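Local coordinates for glucanase (Klebsiella pneumoniae, PDB 5GY3), which probably catalyses the internal hydrolysis of beta-1,4-glucosidic bonds in cellulose, lichenin and cereal beta-glucans, as a member of glycosyl hydrolase family 8, at residues A3-Y7 with A296-Q300; T90-W94 with P156-F161; T116-L120 with T165-W170; G129-M133 with W170-D176; S226-P230 with L304-Q309. All coordinates share one frame; numbering follows the deposited sequence.

Overall arrangement
The five contacts sample how the helices of a family 8 glycosidase pack into one barrel. Contact 2 is the hub: it touches contact 3 and contact 4 through Phe161, Trp158 and Trp170, and contact 5 through Trp94 and Pro156 against Trp227. Contacts 3 and 4 share Trp170, which meets helix 106-123 in one and strand 130-133 in the other. Contacts 1 and 5 use successive parts of helix 293-307, with centres 17 Å apart. Contact 2 comes nearest the predicted nucleophile Asp87, the side chain of Thr90 being about 5 Å from that of Asp87; the side chains of Ser297 in contact 1 and Trp227 in contact 5 are each about 11 Å from that of Asp87.

Contact 1 of 5, residues A3-Y7 with A296-Q300; sequences AWERY and ASLKQ
Ala296 begins the contact by setting its methyl against the rim of Tyr7, in the plane of the ring, with CB 3.8 Å from Tyr7 CD1. One residue further on, Ser297 receives the phenol: Tyr7 OH donates a hydrogen bond to Ser297 OG over 2.8 Å. The serine hydroxyl is in turn bonded to Tyr293 O, a turn earlier on its own helix, so the buried phenol and serine hydroxyls are both hydrogen-bonded. Tyr7 can reach this far because its CG stands anti to the backbone N (chi1 -176°), which directs the ring out across the interface.

Gln300 closes the segment with an extended chain that carries its amide between Trp4 and Tyr7. Its NE2 lies over a face of the phenol ring, 3.2 Å from Tyr7 CD1, with the amide and ring planes 74° apart. An almost linear hydrogen bond from Gln300 NE2 to Ala296 O, 3.0 Å long and reaching the carbonyl from above its plane, fixes the rotation of the amide. The other end, OE1, comes to the edge of the indole, 3.9 Å from Trp4 CE3, and lies 3.5 Å from Trp4 CA.

The contact thus joins the first and last helices of the (alpha/alpha)6 barrel expected for this family. Residues 3-7 and 296-300 run nearly antiparallel, at 158°, their axes 10.9 Å apart at closest approach. Helix 29-41 packs against both, Leu38 touching Trp4 and Gln300 while Phe34 meets Ser297.

Contact 2 of 5, residues T90-W94 with P156-F161; sequences TLIAW and PAWRAF
Trp94 lies flat on the backbone of Ala157, and around that one ring two helices of the (alpha/alpha)6 barrel, 86-103 and 155-164, pack knob-into-hole. The knob is the indole; Pro156, Ala157, Ala160 and Phe161 make the hole. Ala157 CA stands almost directly above the five-membered ring of Trp94, 3.6 Å from its centroid, in a CH-pi contact. The Ala157 methyl shares that face, while Pro156 CG closes on the far end of the indole, 3.5 Å from Trp94 CH2. A chi1 of -172° sets the indole opposite the backbone N and swings it over the neighbouring helix, and the small alanine lets the two backbones come close, Trp94 CA to Ala157 CA being 5.6 Å.

Phe161 tightens the same region edge-on. The rim of its ring is turned to the main chain of helix 86-103, with CZ 3.6 Å from Thr90 O and with Trp94 N also near the ring plane. Thr90 CG2 fills the neighbouring position, 3.6 Å from Ala157 CB.

Near the predicted nucleophile Asp87, a water bridges two buried residues, donating to Thr90 OG1, a hydroxyl also bonded to Ser86 O, and accepting from Trp158 NE1. The side by the partly exposed Ala160 and Arg159 is the more open one. There a second water accepts from Trp94 NE1 at 3.0 Å and only weakly, at 3.4 Å, from NH2 of Arg159, whose guanidinium is salt-bridged to Glu163 through NH1.

Contact 3 of 5, residues T116-L120 with T165-W170; sequences TASLL and THLTAW
Leu120 spreads its isobutyl group over one face of the Trp170 indole. Its CD2 stands 3.7 Å from the centroid of the six-membered ring, 12° off the ring normal, in a CH-pi contact. The second branch, CD1, reaches toward the start of helix 167-183, 3.6 Å from Trp170 NE1 and 3.7 Å from His166 CB in the turn just before it, with the Ala169 methyl alongside.

Where Leu120 takes a face, helix 106-123 supplies main chain and CB atoms to the edge: Thr116 O is 3.6 Å from Trp170 CZ2, and Leu119 CB approaches CH2. A water in the indole plane accepts from Trp170 NE1 at 2.9 Å and is hydrogen-bonded to Thr116 OG1 as well. That hydroxyl also bonds Asp113 O, its chi1 of 58° tucking it back between the backbone N and carbonyl carbon.

His166 occupies the N-cap position, its imidazole tied to the preceding residue by a 2.7 Å hydrogen bond between Thr165 OG1 and His166 ND1. Its left-handed backbone, phi 47°, helps turn the chain from helix 155-164 into helix 167-183. Such a short-linked helical hairpin packed on a neighbouring helix is the building unit of the (alpha/alpha)6 barrel.

Contact 4 of 5, residues G129-M133 with W170-D176; sequences GRQVM and WRTLQTD
Asp176 joins helix 167-183 to Arg130 and Gln131 in a beta hairpin, 124-127 with 130-133; strand 130-133 runs at 91° to residues 170-176 of the helix. Its carboxylate has two partners. OD2 takes the backbone N-H of Gln131 at 2.7 Å, on the anti side but well out of the carboxylate plane, whereas Arg130 NH1 makes a salt bridge with OD1 at 2.9 Å. The arginine comes from above the carboxylate plane, the two flat groups being 75° apart, and its chain is extended from CG to NE, which brings NH1 to the carboxylate and lays the chain against Ala179 and Leu180 of the next turn.

Gln131 is bent instead. Chi1 sets its CG beside Thr172 CG2, 3.8 Å away, and the bend at chi2 (-61°) then turns the amide back to its own hairpin, where NE2 bonds Thr126 OG1.

Met133 runs straight out as far as SD and folds only at the last torsion. The fold lodges CE between the indole edge, 4.0 Å from Trp170 CZ3, and Leu173, 3.9 Å from CD2. The other branch of the leucine, CD1, lies against the strand backbone, 3.6 Å from Gln131 O. That carbonyl is satisfied by a water, which donates to Gln131 O at 2.7 Å and to Leu173 O at 2.9 Å.

Contact 5 of 5, residues S226-P230 with L304-Q309; sequences SWADP and LAKQDQ
Trp227 presents one indole face to Ala305, whose CA stands 3.7 Å from the centroid of the five-membered ring and almost exactly on its normal, a CH-pi contact joined by the alanine methyl. Pro156 of helix 155-164 sits over the opposite face, its CG 3.8 Å from Trp227 CG, so the five-membered ring is held between two helices. At the edge, close to the ring plane, Trp227 NE1 donates to Asp308 OD2 over 2.8 Å, meeting the oxygen on its anti side. Further round the indole, Leu304 CG lies 3.7 Å from Trp227 CZ2.

The second flat group is the amide of Gln309. A bend at chi2 (-48°) folds its chain back toward both helix ends, and NE2 spends both its N-H groups there: one on Trp227 O at 2.9 Å, the other on Ala305 O at 3.0 Å. Both carbonyls lie near the amide plane, and the bonds are fairly straight, 158° and 168°. Gln309 OE1 meanwhile slides past Pro230, 3.3 Å from its CD.

Helices 220-228 and 293-307 of the (alpha/alpha)6 barrel are therefore joined close to their C-terminal ends, where carbonyls would otherwise run short of N-H donors within the helix. One glutamine supplies two such carbonyls and ties the chain's tail to the neighbouring helix. Asp308 OD2 likewise serves two donors, the indole N-H and a salt bridge to Arg98 NH2, an environment that should favour its charged form.

Contact 1 of 5, residues A3-Y7 with A296-Q300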
# COMPACT_ATOMS: atom_id res chain seq x y z
N ALA A 3 20.10 1.77 -6.52
CA ALA A 3 18.73 2.27 -6.63
C ALA A 3 18.31 3.00 -5.36
O ALA A 3 17.78 4.12 -5.41
CB ALA A 3 17.77 1.12 -6.94
N TRP A 4 18.59 2.39 -4.21
CA TRP A 4 18.21 2.99 -2.93
C TRP A 4 18.96 4.30 -2.68
O TRP A 4 18.37 5.27 -2.21
CB TRP A 4 18.47 1.98 -1.80
CG TRP A 4 18.37 2.54 -0.42
CD1 TRP A 4 19.39 2.65 0.49
CD2 TRP A 4 17.20 3.05 0.22
NE1 TRP A 4 18.92 3.21 1.65
CE2 TRP A 4 17.59 3.47 1.52
CE3 TRP A 4 15.87 3.21 -0.18
CZ2 TRP A 4 16.69 4.03 2.42
CZ3 TRP A 4 14.98 3.77 0.72
CH2 TRP A 4 15.39 4.16 2.00
N GLU A 5 20.26 4.34 -2.98
CA GLU A 5 20.99 5.60 -2.83
C GLU A 5 20.41 6.69 -3.73
O GLU A 5 20.24 7.83 -3.30
CB GLU A 5 22.48 5.39 -3.13
CG GLU A 5 23.18 4.53 -2.10
CD GLU A 5 23.19 5.17 -0.73
OE1 GLU A 5 23.34 6.41 -0.65
OE2 GLU A 5 23.03 4.44 0.27
N ARG A 6 20.10 6.34 -4.98
CA ARG A 6 19.51 7.33 -5.88
C ARG A 6 18.14 7.77 -5.40
O ARG A 6 17.77 8.94 -5.53
CB ARG A 6 19.44 6.75 -7.30
CG ARG A 6 19.04 7.75 -8.35
CD ARG A 6 19.88 9.02 -8.26
NE ARG A 6 19.53 9.99 -9.29
CZ ARG A 6 19.96 11.25 -9.30
NH1 ARG A 6 20.76 11.69 -8.34
NH2 ARG A 6 19.59 12.07 -10.28
N TYR A 7 17.37 6.85 -4.80
CA TYR A 7 16.06 7.19 -4.25
C TYR A 7 16.18 8.20 -3.12
O TYR A 7 15.41 9.16 -3.05
CB TYR A 7 15.41 5.90 -3.77
CG TYR A 7 13.99 5.98 -3.25
CD1 TYR A 7 12.90 6.06 -4.12
CD2 TYR A 7 13.73 5.89 -1.88
CE1 TYR A 7 11.60 6.09 -3.64
CE2 TYR A 7 12.44 5.92 -1.39
CZ TYR A 7 11.38 6.02 -2.27
OH TYR A 7 10.09 6.03 -1.78
N ALA A 296 9.53 5.23 -8.83
CA ALA A 296 10.74 4.80 -8.14
C ALA A 296 10.41 3.89 -6.96
O ALA A 296 11.12 2.90 -6.71
CB ALA A 296 11.53 6.01 -7.66
N SER A 297 9.35 4.20 -6.22
CA SER A 297 8.96 3.38 -5.08
C SER A 297 8.50 2.00 -5.53
O SER A 297 8.94 0.98 -4.99
CB SER A 297 7.85 4.08 -4.28
OG SER A 297 8.25 5.37 -3.85
N LEU A 298 7.62 1.95 -6.53
CA LEU A 298 7.10 0.67 -7.00
C LEU A 298 8.20 -0.22 -7.55
O LEU A 298 8.19 -1.44 -7.34
CB LEU A 298 6.02 0.89 -8.06
CG LEU A 298 4.62 1.26 -7.60
CD1 LEU A 298 3.70 1.35 -8.82
CD2 LEU A 298 4.07 0.24 -6.62
N LYS A 299 9.14 0.36 -8.30
CA LYS A 299 10.25 -0.43 -8.82
C LYS A 299 10.95 -1.19 -7.71
O LYS A 299 11.28 -2.37 -7.86
CB LYS A 299 11.25 0.46 -9.55
CG LYS A 299 10.81 0.92 -10.93
CD LYS A 299 11.98 1.64 -11.59
CE LYS A 299 11.72 1.92 -13.07
NZ LYS A 299 12.92 2.60 -13.68
N GLN A 300 11.19 -0.53 -6.59
CA GLN A 300 11.94 -1.16 -5.52
C GLN A 300 11.07 -2.09 -4.67
O GLN A 300 11.58 -3.08 -4.15
CB GLN A 300 12.57 -0.10 -4.63
CG GLN A 300 13.66 0.68 -5.32
CD GLN A 300 14.06 1.86 -4.49
OE1 GLN A 300 14.97 1.77 -3.67
NE2 GLN A 300 13.36 2.97 -4.67

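Contact 2 of 5, residues T90-W94 with P156-F161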
# COMPACT_ATOMS: atom_id res chain seq x y z
N THR A 90 -0.23 0.85 8.36
CA THR A 90 0.17 -0.55 8.25
C THR A 90 1.61 -0.68 7.78
O THR A 90 2.39 -1.48 8.33
CB THR A 90 -0.77 -1.27 7.28
OG1 THR A 90 -2.10 -1.27 7.80
CG2 THR A 90 -0.31 -2.68 7.01
N LEU A 91 1.98 0.08 6.74
CA LEU A 91 3.33 -0.01 6.18
C LEU A 91 4.37 0.38 7.21
O LEU A 91 5.43 -0.26 7.31
CB LEU A 91 3.44 0.89 4.95
CG LEU A 91 2.60 0.44 3.76
CD1 LEU A 91 2.45 1.58 2.77
CD2 LEU A 91 3.24 -0.78 3.11
N ILE A 92 4.08 1.44 7.98
CA ILE A 92 4.98 1.88 9.05
C ILE A 92 5.13 0.78 10.10
O ILE A 92 6.25 0.46 10.51
CB ILE A 92 4.46 3.19 9.67
CG1 ILE A 92 4.59 4.35 8.67
CG2 ILE A 92 5.20 3.49 10.98
CD1 ILE A 92 3.70 5.60 8.99
N ALA A 93 4.02 0.20 10.55
CA ALA A 93 4.10 -0.84 11.57
C ALA A 93 4.83 -2.06 11.05
O ALA A 93 5.54 -2.74 11.79
CB ALA A 93 2.70 -1.22 12.06
N TRP A 94 4.61 -2.38 9.77
CA TRP A 94 5.28 -3.53 9.15
C TRP A 94 6.77 -3.29 9.04
O TRP A 94 7.58 -4.18 9.36
CB TRP A 94 4.65 -3.77 7.78
CG TRP A 94 5.09 -5.02 7.09
CD1 TRP A 94 5.59 -6.16 7.67
CD2 TRP A 94 5.03 -5.26 5.69
NE1 TRP A 94 5.85 -7.10 6.69
CE2 TRP A 94 5.51 -6.57 5.47
CE3 TRP A 94 4.62 -4.50 4.59
CZ2 TRP A 94 5.61 -7.13 4.20
CZ3 TRP A 94 4.70 -5.07 3.32
CH2 TRP A 94 5.18 -6.37 3.14
N PRO A 156 0.74 -9.17 2.88
CA PRO A 156 2.00 -9.64 3.50
C PRO A 156 2.28 -8.99 4.84
O PRO A 156 2.89 -9.63 5.72
CB PRO A 156 3.06 -9.29 2.44
CG PRO A 156 2.46 -8.13 1.69
CD PRO A 156 0.99 -8.46 1.61
N ALA A 157 1.85 -7.74 5.03
CA ALA A 157 1.97 -7.12 6.34
C ALA A 157 1.08 -7.81 7.36
O ALA A 157 1.50 -8.07 8.49
CB ALA A 157 1.62 -5.64 6.24
N TRP A 158 -0.17 -8.10 6.98
CA TRP A 158 -1.09 -8.74 7.92
C TRP A 158 -0.57 -10.10 8.37
O TRP A 158 -0.72 -10.49 9.53
CB TRP A 158 -2.47 -8.89 7.28
CG TRP A 158 -3.14 -7.59 6.98
CD1 TRP A 158 -2.67 -6.33 7.25
CD2 TRP A 158 -4.41 -7.41 6.35
NE1 TRP A 158 -3.57 -5.39 6.83
CE2 TRP A 158 -4.65 -6.02 6.27
CE3 TRP A 158 -5.38 -8.29 5.84
CZ2 TRP A 158 -5.82 -5.49 5.71
CZ3 TRP A 158 -6.53 -7.77 5.28
CH2 TRP A 158 -6.75 -6.38 5.22
N ARG A 159 0.04 -10.86 7.45
CA ARG A 159 0.60 -12.15 7.82
C ARG A 159 1.74 -11.96 8.82
O ARG A 159 1.83 -12.69 9.82
CB ARG A 159 1.07 -12.91 6.57
CG ARG A 159 1.69 -14.28 6.85
CD ARG A 159 2.92 -14.53 6.00
NE ARG A 159 3.62 -13.26 5.69
CZ ARG A 159 4.74 -12.86 6.26
NH1 ARG A 159 5.30 -13.63 7.17
NH2 ARG A 159 5.29 -11.72 5.90
N ALA A 160 2.60 -10.96 8.58
CA ALA A 160 3.68 -10.67 9.52
C ALA A 160 3.13 -10.27 10.89
O ALA A 160 3.65 -10.71 11.92
CB ALA A 160 4.57 -9.56 8.97
N PHE A 161 2.09 -9.43 10.91
CA PHE A 161 1.48 -9.05 12.19
C PHE A 161 1.02 -10.29 12.95
O PHE A 161 1.27 -10.43 14.15
CB PHE A 161 0.29 -8.12 11.96
CG PHE A 161 0.62 -6.80 11.30
CD1 PHE A 161 1.91 -6.31 11.28
CD2 PHE A 161 -0.40 -6.05 10.72
CE1 PHE A 161 2.20 -5.07 10.67
CE2 PHE A 161 -0.13 -4.82 10.12
CZ PHE A 161 1.18 -4.34 10.09
O HOH W 1 -3.37 -2.80 5.67
O HOH W 2 7.59 -9.51 7.03

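Contact 3 of 5, residues T116-L120 with T165-W170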
# COMPACT_ATOMS: atom_id res chain seq x y z
N THR A 116 -0.17 -1.77 15.52
CA THR A 116 -1.07 -2.84 15.09
C THR A 116 -2.26 -2.98 16.03
O THR A 116 -3.38 -3.23 15.58
CB THR A 116 -0.34 -4.18 14.93
OG1 THR A 116 0.27 -4.58 16.16
CG2 THR A 116 0.72 -4.08 13.85
N ALA A 117 -2.06 -2.80 17.34
CA ALA A 117 -3.20 -2.79 18.25
C ALA A 117 -4.14 -1.63 17.94
O ALA A 117 -5.37 -1.79 17.98
CB ALA A 117 -2.73 -2.74 19.70
N SER A 118 -3.58 -0.47 17.61
CA SER A 118 -4.40 0.68 17.22
C SER A 118 -5.16 0.41 15.93
O SER A 118 -6.31 0.82 15.78
CB SER A 118 -3.53 1.93 17.06
OG SER A 118 -3.13 2.45 18.31
N LEU A 119 -4.52 -0.25 14.97
CA LEU A 119 -5.22 -0.57 13.73
C LEU A 119 -6.44 -1.46 14.00
O LEU A 119 -7.52 -1.22 13.46
CB LEU A 119 -4.27 -1.23 12.74
CG LEU A 119 -3.32 -0.26 12.04
CD1 LEU A 119 -2.22 -1.06 11.36
CD2 LEU A 119 -4.10 0.57 11.00
N LEU A 120 -6.27 -2.51 14.81
CA LEU A 120 -7.42 -3.37 15.10
C LEU A 120 -8.50 -2.61 15.86
O LEU A 120 -9.70 -2.76 15.58
CB LEU A 120 -6.98 -4.60 15.90
CG LEU A 120 -6.05 -5.56 15.15
CD1 LEU A 120 -5.63 -6.70 16.08
CD2 LEU A 120 -6.68 -6.08 13.87
N THR A 165 1.59 -10.98 16.95
CA THR A 165 0.63 -10.57 17.96
C THR A 165 -0.78 -10.67 17.40
O THR A 165 -0.98 -10.59 16.18
CB THR A 165 0.92 -9.14 18.45
OG1 THR A 165 0.05 -8.80 19.54
CG2 THR A 165 0.77 -8.11 17.32
N HIS A 166 -1.76 -10.85 18.30
CA HIS A 166 -3.18 -10.90 17.94
C HIS A 166 -3.38 -11.83 16.74
O HIS A 166 -4.04 -11.47 15.76
CB HIS A 166 -3.74 -9.51 17.63
CG HIS A 166 -3.70 -8.56 18.79
ND1 HIS A 166 -2.53 -8.02 19.27
CD2 HIS A 166 -4.70 -8.02 19.54
CE1 HIS A 166 -2.80 -7.20 20.27
NE2 HIS A 166 -4.11 -7.18 20.46
N LEU A 167 -2.79 -13.02 16.81
CA LEU A 167 -2.77 -13.91 15.65
C LEU A 167 -4.18 -14.15 15.10
O LEU A 167 -4.41 -14.06 13.88
CB LEU A 167 -2.11 -15.24 16.03
CG LEU A 167 -2.06 -16.33 14.95
CD1 LEU A 167 -0.81 -17.16 15.15
CD2 LEU A 167 -3.28 -17.23 15.00
N THR A 168 -5.12 -14.50 15.97
CA THR A 168 -6.46 -14.85 15.48
C THR A 168 -7.12 -13.68 14.77
O THR A 168 -7.71 -13.85 13.69
CB THR A 168 -7.33 -15.33 16.64
OG1 THR A 168 -6.63 -16.37 17.34
CG2 THR A 168 -8.65 -15.87 16.10
N ALA A 169 -7.03 -12.47 15.34
CA ALA A 169 -7.70 -11.32 14.72
C ALA A 169 -7.08 -10.97 13.37
O ALA A 169 -7.80 -10.64 12.41
CB ALA A 169 -7.66 -10.11 15.66
N TRP A 170 -5.75 -11.02 13.28
CA TRP A 170 -5.11 -10.68 12.00
C TRP A 170 -5.35 -11.77 10.97
O TRP A 170 -5.53 -11.48 9.78
CB TRP A 170 -3.60 -10.45 12.20
CG TRP A 170 -3.30 -9.11 12.79
CD1 TRP A 170 -2.81 -8.85 14.05
CD2 TRP A 170 -3.52 -7.84 12.18
NE1 TRP A 170 -2.69 -7.48 14.24
CE2 TRP A 170 -3.12 -6.84 13.11
CE3 TRP A 170 -4.00 -7.44 10.92
CZ2 TRP A 170 -3.19 -5.48 12.82
CZ3 TRP A 170 -4.06 -6.07 10.64
CH2 TRP A 170 -3.68 -5.11 11.59
O HOH W 3 -2.12 -6.24 16.77

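Contact 4 of 5, residues G129-M133 with W170-D176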
# COMPACT_ATOMS: atom_id res chain seq x y z
N GLY A 129 -21.03 -9.22 7.70
CA GLY A 129 -20.63 -10.53 8.16
C GLY A 129 -19.14 -10.81 8.16
O GLY A 129 -18.75 -11.97 8.30
N ARG A 130 -18.30 -9.78 8.01
CA ARG A 130 -16.86 -9.96 7.94
C ARG A 130 -16.15 -8.86 8.72
O ARG A 130 -16.74 -7.82 9.03
CB ARG A 130 -16.38 -9.97 6.49
CG ARG A 130 -16.84 -11.22 5.76
CD ARG A 130 -16.09 -11.44 4.50
NE ARG A 130 -16.66 -12.55 3.73
CZ ARG A 130 -16.28 -13.81 3.84
NH1 ARG A 130 -15.34 -14.17 4.72
NH2 ARG A 130 -16.85 -14.74 3.07
N GLN A 131 -14.88 -9.12 9.05
CA GLN A 131 -13.99 -8.09 9.57
C GLN A 131 -13.38 -7.35 8.39
O GLN A 131 -12.86 -7.99 7.47
CB GLN A 131 -12.89 -8.69 10.43
CG GLN A 131 -13.41 -9.44 11.66
CD GLN A 131 -14.19 -8.54 12.59
OE1 GLN A 131 -13.61 -7.75 13.34
NE2 GLN A 131 -15.52 -8.64 12.54
N VAL A 132 -13.44 -6.02 8.41
CA VAL A 132 -12.93 -5.20 7.32
C VAL A 132 -12.14 -4.03 7.90
O VAL A 132 -12.52 -3.46 8.94
CB VAL A 132 -14.07 -4.68 6.39
CG1 VAL A 132 -14.99 -5.81 5.98
CG2 VAL A 132 -14.89 -3.64 7.07
N MET A 133 -11.05 -3.66 7.23
CA MET A 133 -10.25 -2.50 7.59
C MET A 133 -10.71 -1.29 6.77
O MET A 133 -10.67 -1.32 5.54
CB MET A 133 -8.77 -2.76 7.36
CG MET A 133 -7.91 -1.55 7.66
SD MET A 133 -6.14 -1.84 7.41
CE MET A 133 -5.78 -2.94 8.79
N TRP A 170 -5.75 -11.02 13.28
CA TRP A 170 -5.11 -10.68 12.00
C TRP A 170 -5.35 -11.77 10.97
O TRP A 170 -5.53 -11.48 9.78
CB TRP A 170 -3.60 -10.45 12.20
CG TRP A 170 -3.30 -9.11 12.79
CD1 TRP A 170 -2.81 -8.85 14.05
CD2 TRP A 170 -3.52 -7.84 12.18
NE1 TRP A 170 -2.69 -7.48 14.24
CE2 TRP A 170 -3.12 -6.84 13.11
CE3 TRP A 170 -4.00 -7.44 10.92
CZ2 TRP A 170 -3.19 -5.48 12.82
CZ3 TRP A 170 -4.06 -6.07 10.64
CH2 TRP A 170 -3.68 -5.11 11.59
N ARG A 171 -5.37 -13.03 11.40
CA ARG A 171 -5.67 -14.12 10.48
C ARG A 171 -7.10 -14.02 9.95
O ARG A 171 -7.35 -14.24 8.76
CB ARG A 171 -5.43 -15.47 11.15
CG ARG A 171 -3.98 -15.87 11.20
CD ARG A 171 -3.85 -17.37 11.34
NE ARG A 171 -2.47 -17.79 11.45
CZ ARG A 171 -2.09 -19.02 11.77
NH1 ARG A 171 -3.00 -19.96 12.01
NH2 ARG A 171 -0.80 -19.32 11.86
N THR A 172 -8.05 -13.68 10.83
CA THR A 172 -9.42 -13.49 10.38
C THR A 172 -9.52 -12.33 9.39
O THR A 172 -10.23 -12.42 8.38
CB THR A 172 -10.33 -13.26 11.58
OG1 THR A 172 -10.46 -14.49 12.31
CG2 THR A 172 -11.72 -12.77 11.14
N LEU A 173 -8.83 -11.23 9.68
CA LEU A 173 -8.85 -10.09 8.75
C LEU A 173 -8.29 -10.50 7.40
O LEU A 173 -8.85 -10.14 6.35
CB LEU A 173 -8.06 -8.91 9.33
CG LEU A 173 -8.29 -7.57 8.63
CD1 LEU A 173 -9.69 -6.99 8.96
CD2 LEU A 173 -7.19 -6.55 8.94
N GLN A 174 -7.21 -11.27 7.40
CA GLN A 174 -6.66 -11.74 6.13
C GLN A 174 -7.64 -12.66 5.40
O GLN A 174 -7.84 -12.51 4.19
CB GLN A 174 -5.33 -12.44 6.36
CG GLN A 174 -4.84 -13.15 5.13
CD GLN A 174 -3.35 -13.14 5.00
OE1 GLN A 174 -2.81 -13.05 3.88
NE2 GLN A 174 -2.65 -13.23 6.13
N THR A 175 -8.25 -13.60 6.12
CA THR A 175 -9.24 -14.48 5.52
C THR A 175 -10.39 -13.69 4.91
O THR A 175 -10.82 -13.94 3.78
CB THR A 175 -9.78 -15.45 6.57
OG1 THR A 175 -8.74 -16.36 6.95
CG2 THR A 175 -10.97 -16.21 6.02
N ASP A 176 -10.91 -12.72 5.67
CA ASP A 176 -12.05 -11.95 5.21
C ASP A 176 -11.67 -11.03 4.05
O ASP A 176 -12.48 -10.78 3.15
CB ASP A 176 -12.63 -11.15 6.38
CG ASP A 176 -13.46 -12.03 7.34
OD1 ASP A 176 -13.78 -13.18 6.96
OD2 ASP A 176 -13.80 -11.57 8.46
O HOH W 4 -10.70 -7.97 5.78

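Contact 5 of 5, residues S226-P230 with L304-Q309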
# COMPACT_ATOMS: atom_id res chain seq x y z
N SER A 226 1.08 -11.04 -4.88
CA SER A 226 2.27 -11.79 -5.25
C SER A 226 3.30 -11.77 -4.12
O SER A 226 4.03 -12.75 -3.94
CB SER A 226 2.86 -11.23 -6.53
OG SER A 226 3.96 -12.02 -6.91
N TRP A 227 3.37 -10.67 -3.36
CA TRP A 227 4.29 -10.60 -2.23
C TRP A 227 3.94 -11.66 -1.19
O TRP A 227 4.83 -12.35 -0.66
CB TRP A 227 4.19 -9.19 -1.63
CG TRP A 227 5.34 -8.71 -0.80
CD1 TRP A 227 6.20 -9.46 -0.04
CD2 TRP A 227 5.76 -7.35 -0.67
NE1 TRP A 227 7.12 -8.64 0.57
CE2 TRP A 227 6.87 -7.34 0.20
CE3 TRP A 227 5.30 -6.13 -1.19
CZ2 TRP A 227 7.53 -6.16 0.54
CZ3 TRP A 227 5.96 -4.97 -0.84
CH2 TRP A 227 7.06 -4.99 0.01
N ALA A 228 2.65 -11.82 -0.90
CA ALA A 228 2.23 -12.79 0.10
C ALA A 228 2.21 -14.21 -0.46
O ALA A 228 2.61 -15.15 0.24
CB ALA A 228 0.85 -12.41 0.63
N ASP A 229 1.75 -14.40 -1.71
CA ASP A 229 1.59 -15.74 -2.27
C ASP A 229 1.44 -15.68 -3.79
O ASP A 229 0.33 -15.48 -4.30
CB ASP A 229 0.38 -16.46 -1.65
CG ASP A 229 0.16 -17.87 -2.23
OD1 ASP A 229 1.05 -18.40 -2.93
OD2 ASP A 229 -0.91 -18.47 -1.96
N PRO A 230 2.53 -15.90 -4.53
CA PRO A 230 2.45 -15.85 -5.99
C PRO A 230 1.56 -16.92 -6.58
O PRO A 230 1.20 -16.81 -7.77
CB PRO A 230 3.91 -16.04 -6.43
CG PRO A 230 4.72 -15.67 -5.26
CD PRO A 230 3.92 -16.06 -4.06
N LEU A 304 11.74 -5.98 -3.79
CA LEU A 304 11.62 -6.52 -2.44
C LEU A 304 10.63 -7.67 -2.37
O LEU A 304 10.87 -8.68 -1.70
CB LEU A 304 11.20 -5.40 -1.48
CG LEU A 304 11.14 -5.78 -0.01
CD1 LEU A 304 12.45 -6.44 0.42
CD2 LEU A 304 10.89 -4.53 0.79
N ALA A 305 9.48 -7.52 -3.04
CA ALA A 305 8.50 -8.60 -3.08
C ALA A 305 9.11 -9.87 -3.66
O ALA A 305 8.89 -10.97 -3.14
CB ALA A 305 7.28 -8.16 -3.88
N LYS A 306 9.90 -9.73 -4.73
CA LYS A 306 10.59 -10.88 -5.29
C LYS A 306 11.57 -11.47 -4.28
O LYS A 306 11.61 -12.69 -4.09
CB LYS A 306 11.31 -10.50 -6.58
CG LYS A 306 10.35 -10.15 -7.71
CD LYS A 306 11.05 -9.38 -8.83
CE LYS A 306 11.92 -10.29 -9.66
NZ LYS A 306 12.90 -9.52 -10.46
N GLN A 307 12.36 -10.62 -3.62
CA GLN A 307 13.35 -11.11 -2.67
C GLN A 307 12.68 -11.87 -1.53
O GLN A 307 13.21 -12.88 -1.06
CB GLN A 307 14.19 -9.96 -2.10
CG GLN A 307 15.00 -9.19 -3.14
CD GLN A 307 15.37 -10.02 -4.36
OE1 GLN A 307 14.91 -9.74 -5.48
NE2 GLN A 307 16.21 -11.04 -4.17
N ASP A 308 11.52 -11.39 -1.07
CA ASP A 308 10.87 -12.04 0.06
C ASP A 308 10.29 -13.41 -0.29
O ASP A 308 9.76 -14.08 0.60
CB ASP A 308 9.78 -11.13 0.64
CG ASP A 308 10.34 -10.03 1.53
OD1 ASP A 308 11.55 -10.06 1.85
OD2 ASP A 308 9.57 -9.13 1.92
N GLN A 309 10.37 -13.84 -1.55
CA GLN A 309 9.94 -15.19 -1.88
C GLN A 309 10.95 -16.25 -1.48
O GLN A 309 10.66 -17.45 -1.61
CB GLN A 309 9.65 -15.29 -3.38
CG GLN A 309 8.61 -14.30 -3.81
CD GLN A 309 7.41 -14.33 -2.89
OE1 GLN A 309 6.80 -15.38 -2.68
NE2 GLN A 309 7.08 -13.18 -2.32